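Local coordinates for histone-lysine N-methyltransferase, H3 lysine-9 specific SUVH4 (Arabidopsis thaliana, PDB 4QEO), which catalyses H3K9 methylation of histone H3 with S-adenosyl-L-methionine as methyl donor, binds methylated DNA, and is required to maintain CpNpG and asymmetric DNA methylation, at residues 25-30 / 314-319; 114-118 / 139-143; 128-132 / 146-152; 327-333 / 468-474. All blocks are in the same frame, centred on the assembly; numbering follows the deposited sequence.

Contact 1 (25-30 / 314-319); sequences YLLCVQ and FPYVDL
Residues 25-30 form the last turns of a regular alpha-helix, with V29 N to Y25 O and Q30 N to L26 O hydrogen bonds of 2.9 Å each. In 314-319 only Y316 and V317 are extended beta strand; a loop precedes them, and D318 (phi/psi -86/75) centres an inverse gamma turn after them. The backbones are closest at Q30 and V317, whose CA atoms lie 5.7 Å apart; together the two segments bury 321 Å².

Apolar packing dominates. V317 (chi1 p) and L319 (chi1 t, chi2 p) both point CA-to-CB toward the helix. V317 CG2 lies 3.6 Å from V29 CG1 and V317 CG1 4.0 Å from L26 CD2. The methyl L319 CD2 sits among three helix side chains, 3.8 Å from L26 CD2, 4.2 Å from V29 CG2 and 4.1 Å from Y25 CE2. Y25 and V29 are t at chi1, L26 is m. At the edge of the patch, Q30 packs on V317, its CB 4.0 Å and its N 3.7 Å from V317 CG2.

The end of helix 10-30 thereby packs on the two-stranded antiparallel 316-317/323-324 unit of the zinc-bearing pre-SET region. V317 pairs with R323, which also touches Y25 and L26, and helix 36-46 packs against Y25, C28 and V29.

Contact 2 (114-118 / 139-143); sequences GQYED and NKRQI. With nucleotides of chain B.
Two loops of the SRA domain meet beside the 5-methylcytosine pocket. Neither is helix or strand; the closest CA pairs are Q115-K140 at 6.9 Å and E117-R141 at 6.4 Å. N139 opens 139-143 with an Asx turn, its OD1 accepting from R141 N at 3.0 Å. K140, at phi/psi 60/34, extends its side chain (m, then t throughout) so that NZ donates to Q115 OE1 at 2.9 Å; Q115 is folded m,m to meet it. R141 lies along E117, whose OE1 is 3.9 Å from R141 NE, a long, purely electrostatic salt bridge since the oxygen is well out of the guanidinium plane. Q142 N donates to E117 OE2 at 3.0 Å; E117 is p at chi1, and its OE2 also bonds S200. Q142 is m,m: its OE1 is 2.7 Å from water 1, which accepts from E117 N at 3.0 Å and lies 3.0 Å from K140 O, while Q142 NE2 donates to G132 O. The first segment also holds the base of 5CM7 of chain B. The Y116 ring covers one face of it, Q115 N donates to its O2 at 3.1 Å, and Y116 OH donates to OP2 at 2.7 Å.

Contact 3 (128-132 / 146-152); sequences YTGQG and QLLERGN. With nucleotides of chain B.
Side-chain amides do most of the joining here. Q146 (m,t; chi3 -20°) extends toward residues 128-132, and its NE2 donates to G130 O at 2.8 Å and G132 O at 3.0 Å; its OE1 accepts from Y205 N. N152 (m, chi2 -17°) presents both ends of its amide to one residue: OD1 accepts from Q131 N at 2.8 Å and ND2 donates to Q131 O at 3.0 Å, while ND2 also reaches L147 O at 3.0 Å. CA atoms are closest at G132-Q146 (5.3 Å) and G130-N152 (5.4 Å). A CB on G130 would lie 2.4 Å from N152 OD1, a clash.

Strand 128-129 leads into one wall of the SRA pocket for flipped 5-methylcytosine: Y128 (chi1 t) lays its ring face over 5CM7 of chain B, and T129 O accepts from the base N4 at 2.8 Å. Q131 (p,t; chi3 95°) links the DNA to the helix start. Its NE2 donates to OP1 of DT6 of chain B at 2.8 Å, and its OE1 accepts a weak bond from G151 N at 3.0 Å, at the start of helix 151-161.

Contact 4 (327-333 / 468-474); sequences SRDVVFE and FVQCVLS
Residues 331-332 run parallel to strand 468-473 in register, V331 opposite V472 (CA-CA 4.7 Å) and F332 opposite L473 (5.1 Å). V331 N to C471 O (2.9 Å), L473 N to V331 O (2.9 Å) and E333 N to L473 O (2.8 Å) form the ladder.

Side chains interlock on both faces. On one, L473 (m,t) fits between V330 and F332: its CG is 3.9 Å from V330 CG2 and its CD1 3.8 Å from F332 CE1. On the other, V331 CB lies 4.2 Å from V472 CG2, and E333 CD 3.7 Å from V472 CG1; the E333 carboxylate goes on to Q350, S349 and R483. Where 327-330 bows away from the strand, Q470 (t,p) fills the gap, its OE1 accepting from R328 N at 3.0 Å and its NE2 donating to R328 O at 2.9 Å. S327 OG lies 3.5 Å from F468 CE2, whose ring makes a cation-pi contact with the bound histone H3 peptide. The result is a mixed sheet in which a pre-SET edge strand extends a SET-domain sheet.

From the N terminus, helix 10-30 supplies the first half of contact 1, which closes only at 314-319 and so spans the SRA domain, bringing the first helix against the pre-SET region. Contacts 2 and 3 fall within that span. Their segments alternate (114-118, 128-132, 139-143, 146-152), so the two loops cross, and Y116 OH and Q142 NE2 of contact 2 meet G132 of contact 3 within one SRA domain. Contact 4 opens after contact 1 closes and links pre-SET to SET across 134 residues; it touches contact 1 through Y316 and E333. Its centre is 48 Å and 51 Å from those of contacts 2 and 3, placing DNA recognition and the histone-binding side far apart.

Contact 1 (25-30 / 314-319)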
# COMPACT_ATOMS: atom_id res chain seq x y z
N TYR A 25 -5.87 8.75 -8.37
CA TYR A 25 -6.08 9.54 -7.17
C TYR A 25 -5.01 10.60 -6.99
O TYR A 25 -5.32 11.77 -6.80
CB TYR A 25 -6.08 8.62 -5.95
CG TYR A 25 -6.01 9.31 -4.61
CD1 TYR A 25 -7.02 10.14 -4.18
CD2 TYR A 25 -4.94 9.05 -3.75
CE1 TYR A 25 -6.97 10.74 -2.92
CE2 TYR A 25 -4.88 9.64 -2.49
CZ TYR A 25 -5.89 10.49 -2.09
OH TYR A 25 -5.81 11.08 -0.84
N LEU A 26 -3.74 10.20 -7.04
CA LEU A 26 -2.67 11.17 -6.82
C LEU A 26 -2.64 12.22 -7.94
O LEU A 26 -2.34 13.39 -7.68
CB LEU A 26 -1.32 10.47 -6.65
CG LEU A 26 -1.23 9.59 -5.41
CD1 LEU A 26 0.09 8.81 -5.39
CD2 LEU A 26 -1.38 10.42 -4.14
N LEU A 27 -2.96 11.81 -9.17
CA LEU A 27 -3.08 12.79 -10.24
C LEU A 27 -4.19 13.80 -9.97
O LEU A 27 -4.02 14.98 -10.28
CB LEU A 27 -3.33 12.12 -11.59
CG LEU A 27 -2.17 11.40 -12.27
CD1 LEU A 27 -2.72 10.51 -13.38
CD2 LEU A 27 -1.14 12.39 -12.83
N CYS A 28 -5.31 13.35 -9.41
CA CYS A 28 -6.40 14.28 -9.07
C CYS A 28 -6.04 15.18 -7.89
O CYS A 28 -6.41 16.36 -7.87
CB CYS A 28 -7.72 13.52 -8.78
SG CYS A 28 -8.34 12.67 -10.23
N VAL A 29 -5.32 14.64 -6.91
CA VAL A 29 -4.78 15.45 -5.82
C VAL A 29 -3.87 16.57 -6.38
O VAL A 29 -4.00 17.74 -6.01
CB VAL A 29 -4.01 14.59 -4.79
CG1 VAL A 29 -3.24 15.48 -3.80
CG2 VAL A 29 -4.96 13.64 -4.04
N GLN A 30 -2.97 16.20 -7.29
CA GLN A 30 -2.07 17.16 -7.92
C GLN A 30 -2.85 18.22 -8.69
O GLN A 30 -2.51 19.41 -8.65
CB GLN A 30 -1.08 16.46 -8.86
CG GLN A 30 -0.19 17.43 -9.64
CD GLN A 30 1.03 16.76 -10.25
OE1 GLN A 30 2.16 16.95 -9.77
NE2 GLN A 30 0.83 16.00 -11.32
N PHE A 314 5.91 18.20 -11.93
CA PHE A 314 6.46 17.63 -10.71
C PHE A 314 6.04 16.17 -10.54
O PHE A 314 4.86 15.84 -10.65
CB PHE A 314 6.06 18.46 -9.49
CG PHE A 314 6.64 19.83 -9.50
CD1 PHE A 314 7.95 20.04 -9.13
CD2 PHE A 314 5.88 20.92 -9.92
CE1 PHE A 314 8.51 21.32 -9.15
CE2 PHE A 314 6.42 22.19 -9.94
CZ PHE A 314 7.74 22.39 -9.55
N PRO A 315 7.03 15.29 -10.29
CA PRO A 315 6.80 13.86 -10.11
C PRO A 315 6.19 13.54 -8.75
O PRO A 315 5.57 12.48 -8.60
CB PRO A 315 8.22 13.26 -10.25
CG PRO A 315 9.13 14.39 -9.85
CD PRO A 315 8.46 15.64 -10.33
N TYR A 316 6.34 14.44 -7.79
CA TYR A 316 5.78 14.24 -6.46
C TYR A 316 4.60 15.15 -6.23
O TYR A 316 4.58 16.28 -6.73
CB TYR A 316 6.79 14.51 -5.36
CG TYR A 316 8.03 13.65 -5.38
CD1 TYR A 316 8.00 12.32 -4.96
CD2 TYR A 316 9.25 14.18 -5.78
CE1 TYR A 316 9.13 11.54 -4.96
CE2 TYR A 316 10.40 13.41 -5.79
CZ TYR A 316 10.34 12.09 -5.38
OH TYR A 316 11.48 11.34 -5.38
N VAL A 317 3.63 14.66 -5.45
CA VAL A 317 2.53 15.48 -4.99
C VAL A 317 2.74 15.76 -3.51
O VAL A 317 3.32 14.95 -2.79
CB VAL A 317 1.15 14.81 -5.26
CG1 VAL A 317 0.93 13.62 -4.35
CG2 VAL A 317 0.04 15.83 -5.12
N ASP A 318 2.27 16.92 -3.06
CA ASP A 318 2.48 17.36 -1.69
C ASP A 318 1.40 16.79 -0.79
O ASP A 318 0.49 17.51 -0.37
CB ASP A 318 2.45 18.88 -1.61
CG ASP A 318 2.81 19.40 -0.23
OD1 ASP A 318 3.33 18.60 0.57
OD2 ASP A 318 2.58 20.60 0.04
N LEU A 319 1.50 15.51 -0.49
CA LEU A 319 0.49 14.83 0.30
C LEU A 319 1.21 13.87 1.22
O LEU A 319 2.11 13.15 0.79
CB LEU A 319 -0.47 14.08 -0.63
CG LEU A 319 -1.56 13.21 0.01
CD1 LEU A 319 -2.55 14.08 0.78
CD2 LEU A 319 -2.26 12.37 -1.04

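Contact 2 (114-118 / 139-143)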
# COMPACT_ATOMS: atom_id res chain seq x y z
N GLY A 114 -20.21 2.64 12.05
CA GLY A 114 -20.63 3.20 13.32
C GLY A 114 -21.39 4.50 13.18
O GLY A 114 -21.39 5.34 14.07
N GLN A 115 -22.07 4.68 12.05
CA GLN A 115 -22.78 5.93 11.79
C GLN A 115 -24.25 5.89 12.18
O GLN A 115 -24.89 6.94 12.32
CB GLN A 115 -22.64 6.27 10.31
CG GLN A 115 -21.20 6.24 9.87
CD GLN A 115 -20.45 7.42 10.43
OE1 GLN A 115 -20.90 8.55 10.30
NE2 GLN A 115 -19.33 7.17 11.09
N TYR A 116 -24.81 4.70 12.35
CA TYR A 116 -26.22 4.58 12.73
C TYR A 116 -26.30 4.23 14.21
O TYR A 116 -25.72 3.25 14.64
CB TYR A 116 -26.91 3.49 11.89
CG TYR A 116 -27.43 3.97 10.54
CD1 TYR A 116 -26.56 4.48 9.55
CD2 TYR A 116 -28.79 3.90 10.25
CE1 TYR A 116 -27.05 4.91 8.31
CE2 TYR A 116 -29.28 4.32 9.02
CZ TYR A 116 -28.41 4.82 8.05
OH TYR A 116 -28.93 5.22 6.85
N GLU A 117 -27.04 5.03 14.97
CA GLU A 117 -27.09 4.88 16.42
C GLU A 117 -27.65 3.51 16.85
O GLU A 117 -27.34 3.03 17.94
CB GLU A 117 -27.90 6.03 17.03
CG GLU A 117 -29.32 6.12 16.45
CD GLU A 117 -30.00 7.46 16.65
OE1 GLU A 117 -29.43 8.33 17.34
OE2 GLU A 117 -31.12 7.63 16.12
N ASP A 118 -28.43 2.85 15.99
CA ASP A 118 -28.98 1.55 16.35
C ASP A 118 -28.09 0.34 15.99
O ASP A 118 -28.43 -0.79 16.31
CB ASP A 118 -30.39 1.37 15.78
CG ASP A 118 -31.35 2.47 16.24
OD1 ASP A 118 -31.77 2.42 17.40
OD2 ASP A 118 -31.65 3.40 15.45
N ASN A 139 -26.15 15.75 14.03
CA ASN A 139 -26.13 14.74 15.09
C ASN A 139 -26.00 13.31 14.58
O ASN A 139 -25.66 12.41 15.34
CB ASN A 139 -27.34 14.88 16.03
CG ASN A 139 -28.68 14.91 15.29
OD1 ASN A 139 -28.89 14.20 14.30
ND2 ASN A 139 -29.60 15.73 15.79
N LYS A 140 -26.27 13.14 13.28
CA LYS A 140 -26.25 11.83 12.62
C LYS A 140 -27.24 10.84 13.21
O LYS A 140 -27.00 9.64 13.23
CB LYS A 140 -24.85 11.22 12.62
CG LYS A 140 -23.84 12.00 11.77
CD LYS A 140 -22.51 11.27 11.78
CE LYS A 140 -21.42 12.04 11.04
NZ LYS A 140 -20.15 11.26 11.06
N ARG A 141 -28.38 11.35 13.67
CA ARG A 141 -29.42 10.48 14.24
C ARG A 141 -30.53 10.20 13.25
O ARG A 141 -30.59 10.82 12.18
CB ARG A 141 -30.00 11.15 15.48
CG ARG A 141 -28.93 11.55 16.44
CD ARG A 141 -29.52 11.86 17.77
NE ARG A 141 -28.50 11.87 18.81
CZ ARG A 141 -28.77 11.96 20.10
NH1 ARG A 141 -27.78 11.97 20.99
NH2 ARG A 141 -30.03 12.03 20.51
N GLN A 142 -31.40 9.27 13.61
CA GLN A 142 -32.60 9.00 12.83
C GLN A 142 -33.53 10.19 12.93
O GLN A 142 -33.73 10.73 14.01
CB GLN A 142 -33.31 7.74 13.35
CG GLN A 142 -32.45 6.45 13.21
CD GLN A 142 -31.78 6.36 11.84
OE1 GLN A 142 -30.56 6.54 11.72
NE2 GLN A 142 -32.57 6.11 10.80
N ILE A 143 -34.12 10.60 11.80
CA ILE A 143 -35.00 11.76 11.80
C ILE A 143 -36.34 11.49 11.13
O ILE A 143 -37.20 12.36 11.08
CB ILE A 143 -34.34 12.95 11.08
CG1 ILE A 143 -33.86 12.50 9.71
CG2 ILE A 143 -33.17 13.47 11.89
CD1 ILE A 143 -33.19 13.63 8.94
N1 5CM B 7 -23.69 3.05 7.76
C2 5CM B 7 -23.53 2.48 9.03
N3 5CM B 7 -24.42 1.64 9.55
C4 5CM B 7 -25.50 1.30 8.89
C5 5CM B 7 -25.69 1.89 7.56
C5A 5CM B 7 -26.91 1.54 6.80
C6 5CM B 7 -24.76 2.77 7.06
O2 5CM B 7 -22.56 2.72 9.68
N4 5CM B 7 -26.39 0.48 9.37
C1' 5CM B 7 -22.73 4.02 7.28
C2' 5CM B 7 -22.17 3.96 5.87
C3' 5CM B 7 -21.85 5.42 5.64
C4' 5CM B 7 -23.04 6.11 6.27
O4' 5CM B 7 -23.41 5.26 7.33
O3' 5CM B 7 -20.70 5.82 6.37
C5' 5CM B 7 -24.21 6.42 5.32
O5' 5CM B 7 -24.73 5.35 4.59
P 5CM B 7 -26.22 5.28 4.11
OP1 5CM B 7 -26.47 3.95 3.70
OP2 5CM B 7 -27.06 5.93 5.06
O HOH W 1 -28.55 7.11 13.44
O HOH W 2 -29.86 4.06 13.77

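Contact 3 (128-132 / 146-152)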
# COMPACT_ATOMS: atom_id res chain seq x y z
N TYR A 128 -27.41 -4.93 12.43
CA TYR A 128 -27.13 -3.87 11.46
C TYR A 128 -28.43 -3.13 11.13
O TYR A 128 -29.42 -3.76 10.73
CB TYR A 128 -26.55 -4.49 10.19
CG TYR A 128 -26.01 -3.50 9.19
CD1 TYR A 128 -24.82 -2.84 9.41
CD2 TYR A 128 -26.69 -3.25 8.00
CE1 TYR A 128 -24.31 -1.94 8.45
CE2 TYR A 128 -26.20 -2.38 7.06
CZ TYR A 128 -25.01 -1.72 7.29
OH TYR A 128 -24.53 -0.86 6.33
N THR A 129 -28.42 -1.81 11.30
CA THR A 129 -29.61 -1.04 10.99
C THR A 129 -29.77 -0.93 9.48
O THR A 129 -28.79 -0.76 8.76
CB THR A 129 -29.53 0.35 11.59
OG1 THR A 129 -29.05 0.25 12.93
CG2 THR A 129 -30.92 1.03 11.59
N GLY A 130 -31.01 -0.99 9.01
CA GLY A 130 -31.28 -0.69 7.61
C GLY A 130 -30.91 0.74 7.24
O GLY A 130 -30.59 1.56 8.11
N GLN A 131 -30.96 1.05 5.95
CA GLN A 131 -30.70 2.41 5.48
C GLN A 131 -31.99 3.25 5.58
O GLN A 131 -33.12 2.72 5.62
CB GLN A 131 -30.23 2.38 4.02
CG GLN A 131 -31.29 1.84 3.04
CD GLN A 131 -30.87 1.91 1.57
OE1 GLN A 131 -30.36 0.94 1.02
NE2 GLN A 131 -31.11 3.06 0.92
N GLY A 132 -31.82 4.56 5.68
CA GLY A 132 -32.95 5.46 5.52
C GLY A 132 -33.22 6.28 6.75
O GLY A 132 -32.91 5.85 7.86
N GLN A 146 -38.01 4.44 8.77
CA GLN A 146 -37.49 3.65 7.66
C GLN A 146 -38.59 2.88 6.92
O GLN A 146 -39.66 2.66 7.45
CB GLN A 146 -36.39 2.68 8.15
CG GLN A 146 -35.13 3.43 8.63
CD GLN A 146 -33.95 2.51 8.89
OE1 GLN A 146 -34.10 1.30 9.09
NE2 GLN A 146 -32.76 3.07 8.87
N LEU A 147 -38.28 2.45 5.70
CA LEU A 147 -39.20 1.65 4.91
C LEU A 147 -38.52 0.40 4.40
O LEU A 147 -37.31 0.38 4.16
CB LEU A 147 -39.66 2.46 3.70
CG LEU A 147 -40.54 3.66 4.03
CD1 LEU A 147 -40.52 4.63 2.87
CD2 LEU A 147 -41.93 3.15 4.29
N LEU A 148 -39.31 -0.64 4.19
CA LEU A 148 -38.79 -1.92 3.71
C LEU A 148 -38.63 -1.85 2.19
O LEU A 148 -39.41 -2.43 1.43
CB LEU A 148 -39.74 -3.04 4.11
CG LEU A 148 -39.28 -4.48 3.92
CD1 LEU A 148 -37.86 -4.71 4.53
CD2 LEU A 148 -40.34 -5.44 4.51
N GLU A 149 -37.62 -1.12 1.75
CA GLU A 149 -37.29 -0.94 0.35
C GLU A 149 -35.78 -0.74 0.14
O GLU A 149 -35.05 -0.55 1.06
CB GLU A 149 -38.08 0.22 -0.27
CG GLU A 149 -38.10 1.43 0.61
CD GLU A 149 -38.75 2.63 -0.03
OE1 GLU A 149 -39.80 2.50 -0.65
OE2 GLU A 149 -38.19 3.71 0.12
N ARG A 150 -35.37 -0.84 -1.10
CA ARG A 150 -34.00 -0.66 -1.45
C ARG A 150 -33.15 -1.68 -0.70
O ARG A 150 -33.45 -2.83 -0.71
CB ARG A 150 -33.57 0.76 -1.13
CG ARG A 150 -34.25 1.81 -1.97
CD ARG A 150 -33.78 3.16 -1.53
NE ARG A 150 -34.75 4.17 -1.79
CZ ARG A 150 -34.82 4.83 -2.93
NH1 ARG A 150 -33.96 4.56 -3.89
NH2 ARG A 150 -35.75 5.75 -3.10
N GLY A 151 -32.12 -1.21 -0.02
CA GLY A 151 -31.21 -2.07 0.70
C GLY A 151 -31.87 -2.90 1.78
O GLY A 151 -31.44 -3.96 2.05
N ASN A 152 -32.86 -2.34 2.42
CA ASN A 152 -33.64 -3.03 3.40
C ASN A 152 -34.42 -4.21 2.81
O ASN A 152 -34.38 -5.27 3.35
CB ASN A 152 -34.55 -2.06 4.12
CG ASN A 152 -33.80 -0.90 4.76
OD1 ASN A 152 -32.62 -0.94 4.95
ND2 ASN A 152 -34.51 0.13 5.09
N1 5CM B 7 -23.69 3.05 7.76
C2 5CM B 7 -23.53 2.48 9.03
N3 5CM B 7 -24.42 1.64 9.55
C4 5CM B 7 -25.50 1.30 8.89
C5 5CM B 7 -25.69 1.89 7.56
C5A 5CM B 7 -26.91 1.54 6.80
C6 5CM B 7 -24.76 2.77 7.06
O2 5CM B 7 -22.56 2.72 9.68
N4 5CM B 7 -26.39 0.48 9.37
C1' 5CM B 7 -22.73 4.02 7.28
C2' 5CM B 7 -22.17 3.96 5.87
C3' 5CM B 7 -21.85 5.42 5.64
C4' 5CM B 7 -23.04 6.11 6.27
O4' 5CM B 7 -23.41 5.26 7.33
O3' 5CM B 7 -20.70 5.82 6.37
C5' 5CM B 7 -24.21 6.42 5.32
O5' 5CM B 7 -24.73 5.35 4.59
P 5CM B 7 -26.22 5.28 4.11
OP1 5CM B 7 -26.47 3.95 3.70
OP2 5CM B 7 -27.06 5.93 5.06
P DT B 6 -31.62 6.74 2.00
OP1 DT B 6 -32.02 5.40 2.22
OP2 DT B 6 -32.07 7.74 2.89
O5' DT B 6 -30.06 6.89 1.93
C5' DT B 6 -29.27 5.90 1.28
C4' DT B 6 -27.87 6.41 1.10
O4' DT B 6 -27.89 7.50 0.16
C3' DT B 6 -27.23 6.96 2.38
O3' DT B 6 -26.15 6.14 2.82
C2' DT B 6 -26.78 8.35 2.00
C1' DT B 6 -26.80 8.32 0.49
N1 DT B 6 -27.00 9.64 -0.14
C2 DT B 6 -26.36 9.90 -1.33
O2 DT B 6 -25.69 9.08 -1.91
N3 DT B 6 -26.56 11.16 -1.82
C4 DT B 6 -27.31 12.17 -1.25
O4 DT B 6 -27.38 13.25 -1.80
C5 DT B 6 -27.94 11.83 0.00
C7 DT B 6 -28.77 12.86 0.70
C6 DT B 6 -27.76 10.60 0.48
O HOH W 3 -35.81 3.30 4.51

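Contact 4 (327-333 / 468-474)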
# COMPACT_ATOMS: atom_id res chain seq x y z
N SER A 327 5.88 5.58 -11.20
CA SER A 327 7.24 5.19 -11.51
C SER A 327 7.66 5.81 -12.83
O SER A 327 6.83 6.06 -13.71
CB SER A 327 7.33 3.67 -11.60
OG SER A 327 8.68 3.27 -11.78
N ARG A 328 8.95 6.09 -12.93
CA ARG A 328 9.56 6.69 -14.13
C ARG A 328 10.91 6.05 -14.38
O ARG A 328 11.46 5.39 -13.49
CB ARG A 328 9.78 8.18 -13.92
CG ARG A 328 8.55 8.95 -13.50
CD ARG A 328 8.50 10.28 -14.21
NE ARG A 328 7.45 11.14 -13.68
CZ ARG A 328 7.27 12.40 -14.06
NH1 ARG A 328 8.07 12.94 -14.97
NH2 ARG A 328 6.29 13.12 -13.54
N ASP A 329 11.46 6.27 -15.57
CA ASP A 329 12.83 5.89 -15.87
C ASP A 329 13.76 6.57 -14.87
O ASP A 329 14.65 5.94 -14.30
CB ASP A 329 13.22 6.29 -17.29
CG ASP A 329 12.71 5.31 -18.33
OD1 ASP A 329 12.28 4.21 -17.94
OD2 ASP A 329 12.75 5.64 -19.54
N VAL A 330 13.53 7.86 -14.64
CA VAL A 330 14.32 8.59 -13.65
C VAL A 330 13.54 9.79 -13.10
O VAL A 330 12.79 10.43 -13.82
CB VAL A 330 15.70 9.02 -14.20
CG1 VAL A 330 15.55 10.06 -15.30
CG2 VAL A 330 16.62 9.54 -13.08
N VAL A 331 13.70 10.06 -11.81
CA VAL A 331 13.10 11.23 -11.19
C VAL A 331 14.20 12.27 -10.98
O VAL A 331 15.30 11.93 -10.55
CB VAL A 331 12.40 10.87 -9.84
CG1 VAL A 331 12.08 12.12 -9.03
CG2 VAL A 331 11.13 10.07 -10.08
N PHE A 332 13.92 13.52 -11.33
CA PHE A 332 14.89 14.60 -11.17
C PHE A 332 14.52 15.48 -9.99
O PHE A 332 13.62 16.32 -10.08
CB PHE A 332 14.96 15.45 -12.44
CG PHE A 332 15.60 14.77 -13.61
CD1 PHE A 332 16.98 14.77 -13.77
CD2 PHE A 332 14.83 14.14 -14.57
CE1 PHE A 332 17.57 14.15 -14.86
CE2 PHE A 332 15.41 13.52 -15.67
CZ PHE A 332 16.79 13.53 -15.81
N GLU A 333 15.22 15.28 -8.89
CA GLU A 333 14.96 16.03 -7.68
C GLU A 333 15.82 17.29 -7.62
O GLU A 333 16.88 17.38 -8.25
CB GLU A 333 15.23 15.18 -6.44
CG GLU A 333 14.08 14.24 -6.08
CD GLU A 333 14.30 13.49 -4.77
OE1 GLU A 333 15.35 13.68 -4.13
OE2 GLU A 333 13.41 12.71 -4.39
N PHE A 468 8.99 -0.79 -4.85
CA PHE A 468 9.68 -0.78 -6.13
C PHE A 468 10.87 0.18 -6.09
O PHE A 468 10.93 1.10 -5.25
CB PHE A 468 8.73 -0.45 -7.28
CG PHE A 468 8.29 0.99 -7.33
CD1 PHE A 468 7.23 1.44 -6.56
CD2 PHE A 468 8.94 1.90 -8.17
CE1 PHE A 468 6.81 2.76 -6.63
CE2 PHE A 468 8.53 3.22 -8.24
CZ PHE A 468 7.47 3.65 -7.47
N VAL A 469 11.81 -0.07 -6.99
CA VAL A 469 13.04 0.69 -7.13
C VAL A 469 12.85 1.84 -8.10
O VAL A 469 12.42 1.64 -9.24
CB VAL A 469 14.17 -0.20 -7.67
CG1 VAL A 469 15.34 0.66 -8.15
CG2 VAL A 469 14.62 -1.18 -6.61
N GLN A 470 13.20 3.04 -7.66
CA GLN A 470 13.11 4.24 -8.47
C GLN A 470 14.47 4.93 -8.53
O GLN A 470 15.06 5.28 -7.49
CB GLN A 470 12.06 5.19 -7.91
CG GLN A 470 11.96 6.49 -8.67
CD GLN A 470 11.50 6.28 -10.09
OE1 GLN A 470 10.38 5.82 -10.34
NE2 GLN A 470 12.37 6.61 -11.03
N CYS A 471 14.99 5.12 -9.75
CA CYS A 471 16.23 5.86 -9.93
C CYS A 471 15.97 7.35 -9.79
O CYS A 471 15.03 7.89 -10.38
CB CYS A 471 16.87 5.57 -11.30
SG CYS A 471 17.67 3.94 -11.40
N VAL A 472 16.80 8.01 -8.99
CA VAL A 472 16.65 9.44 -8.73
C VAL A 472 17.99 10.16 -8.96
O VAL A 472 19.02 9.71 -8.46
CB VAL A 472 16.21 9.70 -7.27
CG1 VAL A 472 16.10 11.20 -7.01
CG2 VAL A 472 14.90 8.99 -6.97
N LEU A 473 17.96 11.25 -9.73
CA LEU A 473 19.11 12.14 -9.86
C LEU A 473 18.81 13.47 -9.14
O LEU A 473 17.74 14.04 -9.30
CB LEU A 473 19.43 12.41 -11.33
CG LEU A 473 19.99 11.22 -12.13
CD1 LEU A 473 19.95 11.49 -13.63
CD2 LEU A 473 21.40 10.87 -11.67
N SER A 474 19.76 13.94 -8.34
CA SER A 474 19.56 15.20 -7.60
C SER A 474 20.84 16.01 -7.55
O SER A 474 20.82 17.22 -7.82
CB SER A 474 19.08 14.93 -6.17
OG SER A 474 19.87 13.92 -5.54
O HOH W 4 11.25 2.64 -11.59
O HOH W 5 14.01 4.00 -12.12